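Local coordinates for conserved hypothetical protein (Enterococcus faecalis, PDB 1Z6M), which is of unknown function but adopts a thioredoxin-like fold with a CxxC pattern at a helix start, and so may act as a thiol-disulphide oxidoreductase, at residues Ile35-Pro40 with Lys100-Gln105; Ala27-Ile32 with Ser59-Arg64; Arg43-Glu48 with Glu162-Glu167. All blocks are in the same frame, centred on the assembly; numbering follows the deposited sequence. Where two conformers were deposited one is given.

In the fold
The three contacts tie the parts of a thioredoxin-like fold together. Contact 2 pairs the neighbouring strands 29-35 and 62-68, helix 40-58 connects them, and contact 3 sets that helix against the loop that leads into helix 166-173. Contact 1 holds the loop between strand 29-35 and helix 40-58, with Cys-39 of the presumed redox pair, against the end of helix 91-103 and the start of helix 105-108. The centres of contacts 1 and 2 lie about 23 Å apart, on opposite sides of the chain's centre; contact 3 is about 14 Å from contact 1 and 17 Å from contact 2. Phe-46 of contact 3 packs against both Phe-102 of contact 1 and Arg-64 of contact 2.

Contact 1: Ile35-Pro40 with Lys100-Gln105; sequences INVRCP and KMFATQ
Gln-105 reaches with its amide into the bend of the loop Ile-35 to Pro-40 and bonds to backbone oxygens there. CG stands anti to the backbone N (chi1 -170°), and the chain runs on extended, a length that suits glutamine to the task. This is the tight part of the contact. NE2 donates to Val-37 O at 2.8 Å; this oxygen lies close to the plane of the amide, although the donor itself sits above the carbonyl plane of Val-37. A second, weak bond goes from NE2 to Cys-39 O at 3.1 Å, and with it one amide nitrogen grips two carbonyls, of the buried residues Val-37 and Cys-39. Val-37 O is also only 3.5 Å from Phe-102 CE2. The turn is braced from within, because Asn-36 OD1 accepts from Arg-38 N in an Asx turn.

Around this grip lies buried apolar packing at ordinary distance. Val-37 CB sits over one face of the Phe-102 ring, 4.3 Å above the plane and offset toward the rim, while Ile-35 CD1 comes to its edge, 4.2 Å from CZ. Val-37 CG2 meets the selenium of Met-101, present as selenomethionine, at 4.1 Å. Branched and aromatic side chains fill this interior, and Phe-46 packs against the same ring.

Toward solvent the contact is looser. Arg-38 crosses Gln-105 at about a right angle, its NH1 3.7 Å from CG, and one water at the guanidinium edge joins NH1 to OE1. Arg-38 NE bonds to Gly-109 O. Pro-40, exposed, brings its CA to 3.5 Å from Gln-105 OE1.

Cys-39 takes the N-cap position of helix 40-58, where its side chain caps a backbone N. Gln-105 thus holds the loop that leads to a CxxC-type helix start, consistent with a thioredoxin-like redox site.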
loop_
_atom_site.group_PDB
_atom_site.type_symbol
_atom_site.label_atom_id
_atom_site.label_comp_id
_atom_site.label_asym_id
_atom_site.label_seq_id
_atom_site.Cartn_x
_atom_site.Cartn_y
_atom_site.Cartn_z
ATOM N N ILE A 35 1.048 2.188 -2.349
ATOM C CA ILE A 35 0.823 3.103 -1.246
ATOM C C ILE A 35 2.150 3.517 -0.611
ATOM O O ILE A 35 3.182 2.850 -0.765
ATOM C CB ILE A 35 -0.103 2.516 -0.139
ATOM C CG1 ILE A 35 0.520 1.281 0.491
ATOM C CG2 ILE A 35 -1.539 2.237 -0.665
ATOM C CD1 ILE A 35 -0.178 0.873 1.791
ATOM N N ASN A 36 2.114 4.630 0.108
ATOM C CA ASN A 36 3.210 5.001 0.991
ATOM C C ASN A 36 2.571 5.280 2.347
ATOM O O ASN A 36 1.581 6.009 2.436
ATOM C CB ASN A 36 3.964 6.222 0.440
ATOM C CG ASN A 36 5.117 6.653 1.332
ATOM O OD1 ASN A 36 4.903 7.079 2.460
ATOM N ND2 ASN A 36 6.347 6.549 0.820
ATOM N N VAL A 37 3.103 4.672 3.398
ATOM C CA VAL A 37 2.425 4.700 4.697
ATOM C C VAL A 37 2.439 6.043 5.395
ATOM O O VAL A 37 1.734 6.218 6.382
ATOM C CB VAL A 37 2.892 3.599 5.688
ATOM C CG1 VAL A 37 2.581 2.224 5.151
ATOM C CG2 VAL A 37 4.368 3.771 6.089
ATOM N N ARG A 38 3.218 7.003 4.890
ATOM C CA ARG A 38 3.138 8.369 5.443
ATOM C C ARG A 38 2.069 9.213 4.759
ATOM O O ARG A 38 1.709 10.284 5.229
ATOM C CB ARG A 38 4.485 9.093 5.383
ATOM C CG ARG A 38 4.597 10.250 6.400
ATOM C CD ARG A 38 4.395 11.611 5.776
ATOM N NE ARG A 38 4.307 12.668 6.789
ATOM C CZ ARG A 38 3.185 13.008 7.419
ATOM N NH1 ARG A 38 2.047 12.387 7.152
ATOM N NH2 ARG A 38 3.198 13.976 8.322
ATOM N N CYS A 39 1.559 8.725 3.638
ATOM C CA CYS A 39 0.650 9.527 2.853
ATOM C C CYS A 39 -0.742 9.597 3.494
ATOM O O CYS A 39 -1.336 8.566 3.769
ATOM C CB CYS A 39 0.581 8.947 1.435
ATOM S SG CYS A 39 -0.705 9.681 0.423
ATOM N N PRO A 40 -1.294 10.810 3.688
ATOM C CA PRO A 40 -2.636 10.892 4.281
ATOM C C PRO A 40 -3.755 10.459 3.323
ATOM O O PRO A 40 -4.855 10.078 3.761
ATOM C CB PRO A 40 -2.747 12.365 4.670
ATOM C CG PRO A 40 -1.890 13.075 3.663
ATOM C CD PRO A 40 -0.711 12.144 3.448
ATOM N N LYS A 100 -1.281 0.050 12.401
ATOM C CA LYS A 100 -0.731 0.844 13.495
ATOM C C LYS A 100 0.060 2.043 12.978
ATOM O O LYS A 100 -0.033 3.136 13.546
ATOM C CB LYS A 100 0.124 -0.014 14.428
ATOM C CG LYS A 100 -0.664 -0.761 15.488
ATOM C CD LYS A 100 0.276 -1.363 16.521
ATOM C CE LYS A 100 -0.376 -2.498 17.290
ATOM N NZ LYS A 100 -0.272 -3.796 16.558
HETATM N N MSE A 101 0.832 1.834 11.911
HETATM C CA MSE A 101 1.566 2.932 11.271
HETATM C C MSE A 101 0.612 4.044 10.816
HETATM O O MSE A 101 0.854 5.226 11.066
HETATM C CB MSE A 101 2.393 2.420 10.077
HETATM C CG MSE A 101 3.560 1.511 10.428
HETATM SE SE MSE A 101 4.295 0.752 8.901
HETATM C CE MSE A 101 5.573 -0.275 9.697
ATOM N N PHE A 102 -0.487 3.667 10.169
ATOM C CA PHE A 102 -1.456 4.661 9.739
ATOM C C PHE A 102 -2.124 5.359 10.926
ATOM O O PHE A 102 -2.328 6.579 10.899
ATOM C CB PHE A 102 -2.512 4.025 8.832
ATOM C CG PHE A 102 -2.079 3.881 7.381
ATOM C CD1 PHE A 102 -2.123 2.647 6.748
ATOM C CD2 PHE A 102 -1.645 4.981 6.655
ATOM C CE1 PHE A 102 -1.746 2.503 5.417
ATOM C CE2 PHE A 102 -1.269 4.855 5.320
ATOM C CZ PHE A 102 -1.328 3.613 4.705
ATOM N N ALA A 103 -2.461 4.600 11.965
ATOM C CA ALA A 103 -3.113 5.204 13.122
ATOM C C ALA A 103 -2.216 6.215 13.843
ATOM O O ALA A 103 -2.713 7.129 14.496
ATOM C CB ALA A 103 -3.557 4.136 14.094
ATOM N N THR A 104 -0.901 6.038 13.729
ATOM C CA THR A 104 0.076 6.912 14.372
ATOM C C THR A 104 0.774 7.875 13.403
ATOM O O THR A 104 1.754 8.527 13.766
ATOM C CB THR A 104 1.149 6.079 15.112
ATOM O OG1 THR A 104 1.815 5.197 14.187
ATOM C CG2 THR A 104 0.514 5.269 16.273
ATOM N N GLN A 105 0.234 8.006 12.191
ATOM C CA GLN A 105 0.899 8.724 11.102
ATOM C C GLN A 105 1.335 10.142 11.459
ATOM O O GLN A 105 2.410 10.588 11.053
ATOM C CB GLN A 105 -0.001 8.743 9.858
ATOM C CG GLN A 105 0.681 9.239 8.593
ATOM C CD GLN A 105 -0.278 9.263 7.442
ATOM O OE1 GLN A 105 -1.080 10.190 7.308
ATOM N NE2 GLN A 105 -0.243 8.212 6.627
HETATM O O HOH W 1 -0.666 12.626 8.286
#

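Contact 2: Ala27-Ile32 with Ser59-Arg64; sequences APVKMI and SGKVER
Val-29, Lys-30 and Met-31 pair with Val-62, Glu-63 and Arg-64 as parallel strands. Val-29 N donates to Lys-61 O, Glu-63 N to Val-29 O and Met-31 N to Glu-63 O, the last at 2.9 Å and nearly straight. On one face Lys-30 crosses Glu-63, and NZ meets OE1 in a salt bridge of 2.8 Å, from the anti side and 32° out of the carboxylate plane. Lys-30 CG lies beside the backbone N (chi1 -55°) and the chain bends at chi2; its flexible length then brings NZ to Glu-63. Glu-63 comes extended, with CG anti to the backbone N (chi1 -176°). NZ also bonds to Ala-27 O on a lone pair and to Ser-25 O. On the other face Val-62 CG2 touches Val-29 CB at 4.0 Å and its CG1 touches Met-31 CB at 4.1 Å, where beta-branched valines suit a strand.

Ala-27 CB lies 3.3 Å from Gly-60 O, an approach its small size allows. Gly-60, with positive phi, ends helix 40-58 in a Schellman motif.

Further out, Ile-173 of helix 166-173 and Leu-53 of helix 40-58 touch Met-31. Gripped by three oxygens, the ammonium is probably kept charged, favouring an ionised Glu-63.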
loop_
_atom_site.group_PDB
_atom_site.type_symbol
_atom_site.label_atom_id
_atom_site.label_comp_id
_atom_site.label_asym_id
_atom_site.label_seq_id
_atom_site.Cartn_x
_atom_site.Cartn_y
_atom_site.Cartn_z
ATOM N N ALA A 27 -7.530 -16.494 -4.845
ATOM C CA ALA A 27 -8.676 -15.579 -4.935
ATOM C C ALA A 27 -8.745 -14.989 -6.338
ATOM O O ALA A 27 -7.724 -14.578 -6.889
ATOM C CB ALA A 27 -8.593 -14.486 -3.903
ATOM N N PRO A 28 -9.941 -14.987 -6.946
ATOM C CA PRO A 28 -10.084 -14.532 -8.333
ATOM C C PRO A 28 -9.796 -13.045 -8.561
ATOM O O PRO A 28 -9.249 -12.674 -9.605
ATOM C CB PRO A 28 -11.546 -14.870 -8.669
ATOM C CG PRO A 28 -12.230 -14.991 -7.341
ATOM C CD PRO A 28 -11.208 -15.520 -6.399
ATOM N N VAL A 29 -10.139 -12.203 -7.594
ATOM C CA VAL A 29 -9.966 -10.765 -7.772
ATOM C C VAL A 29 -8.649 -10.345 -7.137
ATOM O O VAL A 29 -8.449 -10.521 -5.934
ATOM C CB VAL A 29 -11.155 -9.961 -7.201
ATOM C CG1 VAL A 29 -10.903 -8.465 -7.336
ATOM C CG2 VAL A 29 -12.455 -10.361 -7.905
ATOM N N LYS A 30 -7.753 -9.807 -7.962
ATOM C CA LYS A 30 -6.445 -9.355 -7.494
ATOM C C LYS A 30 -6.467 -7.847 -7.383
ATOM O O LYS A 30 -6.675 -7.151 -8.376
ATOM C CB LYS A 30 -5.342 -9.783 -8.466
ATOM C CG LYS A 30 -5.291 -11.292 -8.778
ATOM C CD LYS A 30 -5.134 -12.146 -7.524
ATOM C CE LYS A 30 -4.841 -13.591 -7.882
ATOM N NZ LYS A 30 -4.953 -14.464 -6.693
HETATM N N MSE A 31 -6.282 -7.352 -6.165
HETATM C CA MSE A 31 -6.321 -5.919 -5.886
HETATM C C MSE A 31 -4.903 -5.444 -5.627
HETATM O O MSE A 31 -4.304 -5.823 -4.625
HETATM C CB MSE A 31 -7.208 -5.656 -4.665
HETATM C CG MSE A 31 -7.339 -4.183 -4.276
HETATM SE SE MSE A 31 -8.535 -3.890 -2.891
HETATM C CE MSE A 31 -10.052 -4.619 -3.607
ATOM N N ILE A 32 -4.377 -4.623 -6.528
ATOM C CA ILE A 32 -3.006 -4.120 -6.427
ATOM C C ILE A 32 -3.030 -2.711 -5.849
ATOM O O ILE A 32 -3.747 -1.848 -6.348
ATOM C CB ILE A 32 -2.323 -4.157 -7.815
ATOM C CG1 ILE A 32 -2.070 -5.619 -8.240
ATOM C CG2 ILE A 32 -1.012 -3.372 -7.810
ATOM C CD1 ILE A 32 -1.852 -5.810 -9.727
ATOM N N SER A 59 -13.773 -13.934 2.671
ATOM C CA SER A 59 -14.681 -14.737 1.848
ATOM C C SER A 59 -14.002 -15.430 0.655
ATOM O O SER A 59 -14.655 -16.183 -0.069
ATOM C CB SER A 59 -15.811 -13.860 1.331
ATOM O OG SER A 59 -15.315 -12.989 0.336
ATOM N N GLY A 60 -12.717 -15.146 0.436
ATOM C CA GLY A 60 -11.946 -15.774 -0.637
ATOM C C GLY A 60 -12.066 -15.091 -1.990
ATOM O O GLY A 60 -11.521 -15.576 -2.970
ATOM N N LYS A 61 -12.789 -13.973 -2.047
ATOM C CA LYS A 61 -13.028 -13.267 -3.303
ATOM C C LYS A 61 -11.810 -12.461 -3.756
ATOM O O LYS A 61 -11.493 -12.433 -4.945
ATOM C CB LYS A 61 -14.264 -12.363 -3.186
ATOM C CG LYS A 61 -14.608 -11.546 -4.421
ATOM C CD LYS A 61 -15.273 -12.366 -5.510
ATOM C CE LYS A 61 -15.876 -11.426 -6.544
ATOM N NZ LYS A 61 -16.781 -12.069 -7.524
ATOM N N VAL A 62 -11.135 -11.820 -2.804
ATOM C CA VAL A 62 -10.061 -10.880 -3.100
ATOM C C VAL A 62 -8.744 -11.292 -2.465
ATOM O O VAL A 62 -8.708 -11.717 -1.307
ATOM C CB VAL A 62 -10.439 -9.459 -2.597
ATOM C CG1 VAL A 62 -9.229 -8.516 -2.587
ATOM C CG2 VAL A 62 -11.571 -8.872 -3.425
ATOM N N GLU A 63 -7.671 -11.170 -3.244
ATOM C CA GLU A 63 -6.314 -11.152 -2.710
ATOM C C GLU A 63 -5.759 -9.749 -2.912
ATOM O O GLU A 63 -5.814 -9.214 -4.019
ATOM C CB GLU A 63 -5.417 -12.148 -3.442
ATOM C CG GLU A 63 -3.996 -12.229 -2.856
ATOM C CD GLU A 63 -3.024 -13.067 -3.675
ATOM O OE1 GLU A 63 -3.242 -13.261 -4.888
ATOM O OE2 GLU A 63 -2.013 -13.531 -3.095
ATOM N N ARG A 64 -5.234 -9.154 -1.846
ATOM C CA ARG A 64 -4.596 -7.846 -1.953
ATOM C C ARG A 64 -3.111 -8.045 -2.115
ATOM O O ARG A 64 -2.513 -8.898 -1.442
ATOM C CB ARG A 64 -4.845 -7.008 -0.708
ATOM C CG ARG A 64 -6.319 -6.781 -0.399
ATOM C CD ARG A 64 -6.492 -6.198 0.992
ATOM N NE ARG A 64 -6.033 -4.812 1.033
ATOM C CZ ARG A 64 -6.022 -4.054 2.126
ATOM N NH1 ARG A 64 -6.411 -4.548 3.295
ATOM N NH2 ARG A 64 -5.609 -2.794 2.046
#

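Contact 3: Arg43-Glu48 with Glu162-Glu167; sequences RKWFEE and ESVTEE. With PO4 (phosphate ion), chain B.
Glu-48 leaves helix 40-58 toward the loop that begins at Glu-162, and its carboxylate lies against that loop. From CB, which passes 4.0 Å from phosphate O3, CG departs between the backbone N and the carbonyl carbon (chi1 72°). CG itself lies 4.0 Å from Glu-166 OE2, and the chain runs on extended until CD comes 3.4 Å from Glu-162 O. A water lies 2.9 Å from OE1 and is also within hydrogen-bonding distance of Val-164 O. OE2 stands 2.6 Å from Glu-162 O. Glutamate suits the place because its length spans helix and loop.

Next to it the contact is apolar: Val-164 CG1 meets the edge of the Trp-45 ring, 3.8 Å from CZ3, and the CB atoms of Trp-45 and Glu-162 touch at 4.1 Å. A large ring edge and a branched methyl group suit this buried spot. Trp-45 NE1 bonds to Glu-33 OE1. The phosphate, probably from the crystallisation liquor, accepts from Glu-166 N at 2.8 Å, where a helix begins, with Thr-165 capping Glu-168 N.

In the thioredoxin fold the helix that follows the CxxC and the C-terminal helix flank the same sheet face, and this contact joins helix 40-58 to the loop leading into helix 166-173.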
loop_
_atom_site.group_PDB
_atom_site.type_symbol
_atom_site.label_atom_id
_atom_site.label_comp_id
_atom_site.label_asym_id
_atom_site.label_seq_id
_atom_site.Cartn_x
_atom_site.Cartn_y
_atom_site.Cartn_z
ATOM N N ARG A 43 -3.720 6.882 3.851
ATOM C CA ARG A 43 -4.410 6.665 5.128
ATOM C C ARG A 43 -5.928 6.631 4.938
ATOM O O ARG A 43 -6.611 5.754 5.484
ATOM C CB ARG A 43 -4.015 7.716 6.177
ATOM C CG ARG A 43 -4.711 7.551 7.532
ATOM C CD ARG A 43 -4.270 8.614 8.550
ATOM N NE ARG A 43 -4.617 9.959 8.088
ATOM C CZ ARG A 43 -4.217 11.095 8.652
ATOM N NH1 ARG A 43 -3.472 11.088 9.742
ATOM N NH2 ARG A 43 -4.589 12.242 8.109
ATOM N N LYS A 44 -6.457 7.583 4.169
ATOM C CA LYS A 44 -7.885 7.657 3.869
ATOM C C LYS A 44 -8.343 6.398 3.137
ATOM O O LYS A 44 -9.364 5.799 3.485
ATOM C CB LYS A 44 -8.188 8.911 3.040
ATOM C CG LYS A 44 -9.650 9.088 2.644
ATOM C CD LYS A 44 -10.527 9.471 3.827
ATOM C CE LYS A 44 -12.013 9.467 3.484
ATOM N NZ LYS A 44 -12.390 10.488 2.470
ATOM N N TRP A 45 -7.598 6.002 2.102
ATOM C CA TRP A 45 -7.897 4.756 1.385
ATOM C C TRP A 45 -7.978 3.577 2.357
ATOM O O TRP A 45 -8.938 2.800 2.332
ATOM C CB TRP A 45 -6.848 4.488 0.287
ATOM C CG TRP A 45 -6.751 3.036 -0.119
ATOM C CD1 TRP A 45 -5.694 2.191 0.119
ATOM C CD2 TRP A 45 -7.768 2.237 -0.754
ATOM N NE1 TRP A 45 -5.976 0.934 -0.364
ATOM C CE2 TRP A 45 -7.241 0.932 -0.893
ATOM C CE3 TRP A 45 -9.060 2.499 -1.228
ATOM C CZ2 TRP A 45 -7.960 -0.108 -1.494
ATOM C CZ3 TRP A 45 -9.766 1.457 -1.835
ATOM C CH2 TRP A 45 -9.214 0.179 -1.960
ATOM N N PHE A 46 -6.978 3.448 3.220
ATOM C CA PHE A 46 -6.927 2.310 4.125
ATOM C C PHE A 46 -8.091 2.295 5.106
ATOM O O PHE A 46 -8.676 1.245 5.351
ATOM C CB PHE A 46 -5.594 2.255 4.866
ATOM C CG PHE A 46 -4.760 1.062 4.523
ATOM C CD1 PHE A 46 -4.317 0.848 3.222
ATOM C CD2 PHE A 46 -4.416 0.145 5.508
ATOM C CE1 PHE A 46 -3.533 -0.267 2.918
ATOM C CE2 PHE A 46 -3.623 -0.962 5.206
ATOM C CZ PHE A 46 -3.198 -1.165 3.904
ATOM N N GLU A 47 -8.440 3.446 5.679
ATOM C CA GLU A 47 -9.530 3.433 6.659
ATOM C C GLU A 47 -10.897 3.211 5.993
ATOM O O GLU A 47 -11.718 2.453 6.507
ATOM C CB GLU A 47 -9.516 4.672 7.570
ATOM C CG GLU A 47 -9.951 5.986 6.929
ATOM C CD GLU A 47 -11.473 6.222 6.922
ATOM O OE1 GLU A 47 -11.902 7.255 6.379
ATOM O OE2 GLU A 47 -12.253 5.391 7.433
ATOM N N GLU A 48 -11.143 3.847 4.844
ATOM C CA GLU A 48 -12.482 3.821 4.265
ATOM C C GLU A 48 -12.813 2.464 3.658
ATOM O O GLU A 48 -13.990 2.107 3.560
ATOM C CB GLU A 48 -12.653 4.936 3.232
ATOM C CG GLU A 48 -11.897 4.684 1.942
ATOM C CD GLU A 48 -11.812 5.886 1.023
ATOM O OE1 GLU A 48 -12.468 6.919 1.289
ATOM O OE2 GLU A 48 -11.065 5.793 0.025
ATOM N N GLU A 162 -8.073 7.078 -3.463
ATOM C CA GLU A 162 -8.832 7.299 -2.231
ATOM C C GLU A 162 -10.198 7.941 -2.459
ATOM O O GLU A 162 -11.053 7.890 -1.572
ATOM C CB GLU A 162 -8.027 8.143 -1.239
ATOM C CG GLU A 162 -7.929 9.657 -1.555
ATOM C CD GLU A 162 -7.108 10.011 -2.794
ATOM O OE1 GLU A 162 -6.290 9.187 -3.274
ATOM O OE2 GLU A 162 -7.286 11.153 -3.279
ATOM N N SER A 163 -10.411 8.549 -3.626
ATOM C CA SER A 163 -11.705 9.165 -3.919
ATOM C C SER A 163 -12.798 8.133 -4.175
ATOM O O SER A 163 -13.971 8.485 -4.163
ATOM C CB SER A 163 -11.614 10.143 -5.086
ATOM O OG SER A 163 -11.381 9.473 -6.310
ATOM N N VAL A 164 -12.425 6.872 -4.397
ATOM C CA VAL A 164 -13.401 5.815 -4.658
ATOM C C VAL A 164 -14.434 5.756 -3.529
ATOM O O VAL A 164 -14.093 5.922 -2.362
ATOM C CB VAL A 164 -12.691 4.448 -4.839
ATOM C CG1 VAL A 164 -12.180 3.891 -3.501
ATOM C CG2 VAL A 164 -13.610 3.455 -5.539
ATOM N N THR A 165 -15.699 5.543 -3.874
ATOM C CA THR A 165 -16.695 5.303 -2.836
ATOM C C THR A 165 -16.773 3.799 -2.584
ATOM O O THR A 165 -16.325 2.993 -3.416
ATOM C CB THR A 165 -18.079 5.808 -3.240
ATOM O OG1 THR A 165 -18.561 4.978 -4.298
ATOM C CG2 THR A 165 -18.041 7.277 -3.684
ATOM N N GLU A 166 -17.338 3.408 -1.448
ATOM C CA GLU A 166 -17.444 1.976 -1.161
ATOM C C GLU A 166 -18.374 1.252 -2.127
ATOM O O GLU A 166 -18.115 0.107 -2.473
ATOM C CB GLU A 166 -17.775 1.695 0.312
ATOM C CG GLU A 166 -16.633 2.071 1.283
ATOM C CD GLU A 166 -15.307 1.362 0.979
ATOM O OE1 GLU A 166 -15.176 0.163 1.299
ATOM O OE2 GLU A 166 -14.390 2.003 0.420
ATOM N N GLU A 167 -19.411 1.926 -2.605
ATOM C CA GLU A 167 -20.242 1.374 -3.667
ATOM C C GLU A 167 -19.478 1.142 -4.960
ATOM O O GLU A 167 -19.623 0.119 -5.597
ATOM C CB GLU A 167 -21.474 2.245 -3.942
ATOM C CG GLU A 167 -22.425 1.594 -4.947
ATOM C CD GLU A 167 -23.418 2.544 -5.589
ATOM O OE1 GLU A 167 -23.051 3.682 -5.934
ATOM O OE2 GLU A 167 -24.575 2.132 -5.771
HETATM P P PO4 B . -17.619 6.262 1.119
HETATM O O1 PO4 B . -17.292 7.215 -0.007
HETATM O O2 PO4 B . -18.375 5.091 0.549
HETATM O O3 PO4 B . -16.329 5.807 1.778
HETATM O O4 PO4 B . -18.475 7.013 2.112
HETATM O O HOH W 2 -14.108 8.279 -0.741
#